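Local coordinates for protein phosphonate monoester hydrolase (PDB 4UPK) that is a hydrolase of the sulfatase family, within the alkaline phosphatase clan, at residues 256-266 with 303-314. Numbering follows the deposited sequence.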
loop_
_atom_site.group_PDB
_atom_site.type_symbol
_atom_site.label_atom_id
_atom_site.label_comp_id
_atom_site.label_asym_id
_atom_site.label_seq_id
_atom_site.Cartn_x
_atom_site.Cartn_y
_atom_site.Cartn_z
ATOM N N TYR A 256 33.296 -35.522 -24.641
ATOM C CA TYR A 256 33.760 -34.802 -25.829
ATOM C C TYR A 256 35.260 -34.541 -25.708
ATOM O O TYR A 256 35.742 -34.067 -24.679
ATOM C CB TYR A 256 32.957 -33.492 -26.069
ATOM C CG TYR A 256 31.457 -33.713 -26.164
ATOM C CD1 TYR A 256 30.920 -34.626 -27.076
ATOM C CD2 TYR A 256 30.579 -33.053 -25.311
ATOM C CE1 TYR A 256 29.546 -34.847 -27.153
ATOM C CE2 TYR A 256 29.207 -33.265 -25.383
ATOM C CZ TYR A 256 28.693 -34.172 -26.296
ATOM O OH TYR A 256 27.336 -34.389 -26.359
ATOM N N ASP A 257 35.999 -34.914 -26.747
ATOM C CA ASP A 257 37.443 -34.749 -26.807
ATOM C C ASP A 257 37.750 -33.292 -27.169
ATOM O O ASP A 257 37.340 -32.861 -28.245
ATOM C CB ASP A 257 38.040 -35.725 -27.844
ATOM C CG ASP A 257 39.554 -35.762 -27.974
ATOM O OD1 ASP A 257 40.237 -34.958 -27.301
ATOM O OD2 ASP A 257 40.049 -36.577 -28.761
ATOM N N PRO A 258 38.480 -32.532 -26.297
ATOM C CA PRO A 258 38.816 -31.127 -26.623
ATOM C C PRO A 258 39.660 -30.963 -27.899
ATOM O O PRO A 258 39.582 -29.920 -28.556
ATOM C CB PRO A 258 39.600 -30.671 -25.396
ATOM C CG PRO A 258 39.161 -31.587 -24.285
ATOM C CD PRO A 258 39.024 -32.908 -24.975
ATOM N N ALA A 259 40.425 -32.011 -28.261
ATOM C CA ALA A 259 41.284 -32.062 -29.449
ATOM C C ALA A 259 40.509 -32.210 -30.758
ATOM O O ALA A 259 41.081 -31.951 -31.823
ATOM C CB ALA A 259 42.298 -33.188 -29.311
ATOM N N LYS A 260 39.211 -32.596 -30.688
ATOM C CA LYS A 260 38.379 -32.796 -31.888
ATOM C C LYS A 260 37.295 -31.729 -32.048
ATOM O O LYS A 260 36.505 -31.753 -32.999
ATOM C CB LYS A 260 37.811 -34.227 -31.916
ATOM C CG LYS A 260 38.887 -35.299 -32.128
ATOM C CD LYS A 260 38.411 -36.686 -31.723
ATOM C CE LYS A 260 39.508 -37.719 -31.852
ATOM N NZ LYS A 260 39.079 -39.044 -31.344
ATOM N N LEU A 261 37.291 -30.758 -31.142
ATOM C CA LEU A 261 36.335 -29.677 -31.190
ATOM C C LEU A 261 36.859 -28.535 -32.066
ATOM O O LEU A 261 38.081 -28.338 -32.146
ATOM C CB LEU A 261 36.089 -29.156 -29.771
ATOM C CG LEU A 261 35.261 -30.029 -28.813
ATOM C CD1 LEU A 261 35.062 -29.307 -27.530
ATOM C CD2 LEU A 261 33.886 -30.363 -29.389
ATOM N N PRO A 262 35.977 -27.740 -32.714
ATOM C CA PRO A 262 36.496 -26.578 -33.458
ATOM C C PRO A 262 37.006 -25.527 -32.457
ATOM O O PRO A 262 36.528 -25.466 -31.323
ATOM C CB PRO A 262 35.272 -26.060 -34.232
ATOM C CG PRO A 262 34.090 -26.538 -33.473
ATOM C CD PRO A 262 34.492 -27.787 -32.727
ATOM N N LEU A 263 38.003 -24.738 -32.861
ATOM C CA LEU A 263 38.538 -23.667 -32.023
ATOM C C LEU A 263 37.511 -22.526 -31.993
ATOM O O LEU A 263 36.667 -22.460 -32.896
ATOM C CB LEU A 263 39.900 -23.163 -32.574
ATOM C CG LEU A 263 41.134 -24.046 -32.258
ATOM C CD1 LEU A 263 42.324 -23.627 -33.118
ATOM C CD2 LEU A 263 41.520 -23.990 -30.773
ATOM N N PRO A 264 37.529 -21.609 -30.993
ATOM C CA PRO A 264 36.567 -20.490 -31.029
ATOM C C PRO A 264 36.783 -19.576 -32.237
ATOM O O PRO A 264 37.884 -19.535 -32.798
ATOM C CB PRO A 264 36.879 -19.715 -29.746
ATOM C CG PRO A 264 37.656 -20.649 -28.890
ATOM C CD PRO A 264 38.423 -21.508 -29.818
ATOM N N ALA A 265 35.723 -18.838 -32.635
ATOM C CA ALA A 265 35.783 -17.834 -33.699
ATOM C C ALA A 265 36.397 -16.593 -33.043
ATOM O O ALA A 265 35.853 -16.072 -32.071
ATOM C CB ALA A 265 34.383 -17.530 -34.228
ATOM N N ARG A 266 37.579 -16.179 -33.515
ATOM C CA ARG A 266 38.319 -15.063 -32.909
ATOM C C ARG A 266 39.365 -14.506 -33.851
ATOM O O ARG A 266 39.779 -15.195 -34.788
ATOM C CB ARG A 266 39.013 -15.528 -31.598
ATOM C CG ARG A 266 39.963 -16.711 -31.843
ATOM C CD ARG A 266 40.586 -17.315 -30.618
ATOM N NE ARG A 266 41.440 -18.423 -31.028
ATOM C CZ ARG A 266 42.050 -19.267 -30.203
ATOM N NH1 ARG A 266 41.934 -19.127 -28.890
ATOM N NH2 ARG A 266 42.794 -20.244 -30.684
ATOM N N ASP A 303 45.189 -22.970 -25.855
ATOM C CA ASP A 303 44.209 -23.639 -26.704
ATOM C C ASP A 303 43.744 -24.934 -26.043
ATOM O O ASP A 303 42.580 -25.273 -26.168
ATOM C CB ASP A 303 44.786 -23.911 -28.104
ATOM C CG ASP A 303 44.825 -22.696 -29.029
ATOM O OD1 ASP A 303 44.323 -21.628 -28.630
ATOM O OD2 ASP A 303 45.306 -22.831 -30.168
ATOM N N GLU A 304 44.630 -25.624 -25.303
ATOM C CA GLU A 304 44.311 -26.858 -24.559
ATOM C C GLU A 304 43.293 -26.555 -23.455
ATOM O O GLU A 304 42.319 -27.290 -23.313
ATOM C CB GLU A 304 45.571 -27.501 -23.960
ATOM C CG GLU A 304 45.333 -28.905 -23.422
ATOM C CD GLU A 304 46.496 -29.589 -22.725
ATOM O OE1 GLU A 304 47.666 -29.233 -22.998
ATOM O OE2 GLU A 304 46.234 -30.524 -21.935
ATOM N N THR A 305 43.516 -25.464 -22.699
ATOM C CA THR A 305 42.633 -24.999 -21.639
ATOM C C THR A 305 41.253 -24.609 -22.215
ATOM O O THR A 305 40.238 -25.139 -21.760
ATOM C CB THR A 305 43.305 -23.837 -20.898
ATOM O OG1 THR A 305 44.398 -24.342 -20.141
ATOM C CG2 THR A 305 42.347 -23.043 -20.009
ATOM N N ILE A 306 41.238 -23.701 -23.207
ATOM C CA ILE A 306 40.030 -23.189 -23.863
ATOM C C ILE A 306 39.142 -24.314 -24.390
ATOM O O ILE A 306 37.943 -24.325 -24.095
ATOM C CB ILE A 306 40.393 -22.099 -24.925
ATOM C CG1 ILE A 306 40.906 -20.808 -24.233
ATOM C CG2 ILE A 306 39.224 -21.777 -25.861
ATOM C CD1 ILE A 306 41.907 -19.984 -25.090
ATOM N N GLN A 307 39.737 -25.295 -25.097
ATOM C CA GLN A 307 39.020 -26.441 -25.669
ATOM C C GLN A 307 38.452 -27.407 -24.613
ATOM O O GLN A 307 37.399 -28.012 -24.829
ATOM C CB GLN A 307 39.870 -27.156 -26.734
ATOM C CG GLN A 307 40.207 -26.291 -27.958
ATOM C CD GLN A 307 39.015 -25.873 -28.774
ATOM O OE1 GLN A 307 38.366 -24.868 -28.501
ATOM N NE2 GLN A 307 38.723 -26.607 -29.827
ATOM N N THR A 308 39.139 -27.516 -23.465
ATOM C CA THR A 308 38.737 -28.364 -22.342
ATOM C C THR A 308 37.472 -27.817 -21.697
ATOM O O THR A 308 36.514 -28.568 -21.514
ATOM C CB THR A 308 39.921 -28.607 -21.386
ATOM O OG1 THR A 308 40.991 -29.193 -22.131
ATOM C CG2 THR A 308 39.561 -29.518 -20.245
ATOM N N LEU A 309 37.454 -26.500 -21.419
ATOM C CA LEU A 309 36.324 -25.773 -20.867
ATOM C C LEU A 309 35.129 -25.902 -21.805
ATOM O O LEU A 309 34.013 -26.128 -21.343
ATOM C CB LEU A 309 36.704 -24.289 -20.708
ATOM C CG LEU A 309 37.149 -23.852 -19.317
ATOM C CD1 LEU A 309 38.537 -24.367 -18.982
ATOM C CD2 LEU A 309 37.088 -22.356 -19.185
ATOM N N ARG A 310 35.373 -25.776 -23.127
ATOM C CA ARG A 310 34.398 -25.901 -24.207
ATOM C C ARG A 310 33.788 -27.312 -24.238
ATOM O O ARG A 310 32.565 -27.427 -24.321
ATOM C CB ARG A 310 35.040 -25.499 -25.547
ATOM C CG ARG A 310 35.114 -23.993 -25.719
ATOM C CD ARG A 310 36.028 -23.502 -26.833
ATOM N NE ARG A 310 35.581 -23.866 -28.187
ATOM C CZ ARG A 310 34.715 -23.168 -28.919
ATOM N NH1 ARG A 310 34.180 -22.051 -28.441
ATOM N NH2 ARG A 310 34.380 -23.581 -30.141
ATOM N N ALA A 311 34.626 -28.374 -24.071
ATOM C CA ALA A 311 34.181 -29.771 -24.002
ATOM C C ALA A 311 33.346 -30.046 -22.722
ATOM O O ALA A 311 32.367 -30.794 -22.795
ATOM C CB ALA A 311 35.376 -30.718 -24.066
ATOM N N VAL A 312 33.740 -29.457 -21.567
ATOM C CA VAL A 312 33.038 -29.593 -20.280
ATOM C C VAL A 312 31.649 -28.956 -20.369
ATOM O O VAL A 312 30.671 -29.579 -19.962
ATOM C CB VAL A 312 33.890 -29.072 -19.078
ATOM C CG1 VAL A 312 33.055 -28.992 -17.790
ATOM C CG2 VAL A 312 35.134 -29.950 -18.872
ATOM N N TYR A 313 31.571 -27.735 -20.943
ATOM C CA TYR A 313 30.347 -26.965 -21.186
ATOM C C TYR A 313 29.350 -27.770 -22.039
ATOM O O TYR A 313 28.172 -27.856 -21.675
ATOM C CB TYR A 313 30.704 -25.636 -21.883
ATOM C CG TYR A 313 29.516 -24.834 -22.377
ATOM C CD1 TYR A 313 29.002 -25.027 -23.660
ATOM C CD2 TYR A 313 28.947 -23.840 -21.594
ATOM C CE1 TYR A 313 27.922 -24.278 -24.132
ATOM C CE2 TYR A 313 27.869 -23.080 -22.057
ATOM C CZ TYR A 313 27.363 -23.302 -23.328
ATOM O OH TYR A 313 26.305 -22.553 -23.802
ATOM N N LEU A 314 29.822 -28.349 -23.169
ATOM C CA LEU A 314 29.005 -29.171 -24.053
ATOM C C LEU A 314 28.512 -30.450 -23.362
ATOM O O LEU A 314 27.383 -30.862 -23.601
ATOM C CB LEU A 314 29.741 -29.502 -25.371
ATOM C CG LEU A 314 30.132 -28.337 -26.290
ATOM C CD1 LEU A 314 31.020 -28.826 -27.417
ATOM C CD2 LEU A 314 28.894 -27.623 -26.852
HETATM O O HOH W 1 32.914 -33.392 -22.137
HETATM O O HOH W 2 40.932 -28.603 -30.392
HETATM O O HOH W 3 34.105 -22.250 -33.051
#
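The carbonyl oxygen of P262 takes two hydrogen bonds from helix side chains, from opposite faces of its plane. Q307 NE2 gives the straighter one, 2.9 Å from P262 O with an N-H...O angle of 166°. R310 NH2 supplies the other at 3.1 Å from P262 O. A second proton of the Q307 amide goes to a water that itself donates to P258 O. The guanidinium of R310 lies with one face under the P264 ring, and its NH1 bonds to L352 O. An irregular loop, 256-266, which follows strand 234-239 of the central mixed sheet of this alkaline phosphatase-clan fold, is thus laid along the first turns of helix 303-333. Farther along the helix, L261 CD2 and L314 CD1 meet tip to tip at 3.8 Å, and Y256 crosses L314 at about a right angle while its OH is hydrogen-bonded to T318 OG1 and to the backbone N of E58. P258 rests on the backbone of Q307 and on T308, whose hydroxyl donates to E304 O. At the other end, extended R266 sends NH2 to the syn side of D303 OD1, a 2.9 Å salt bridge with the two planes 29° apart.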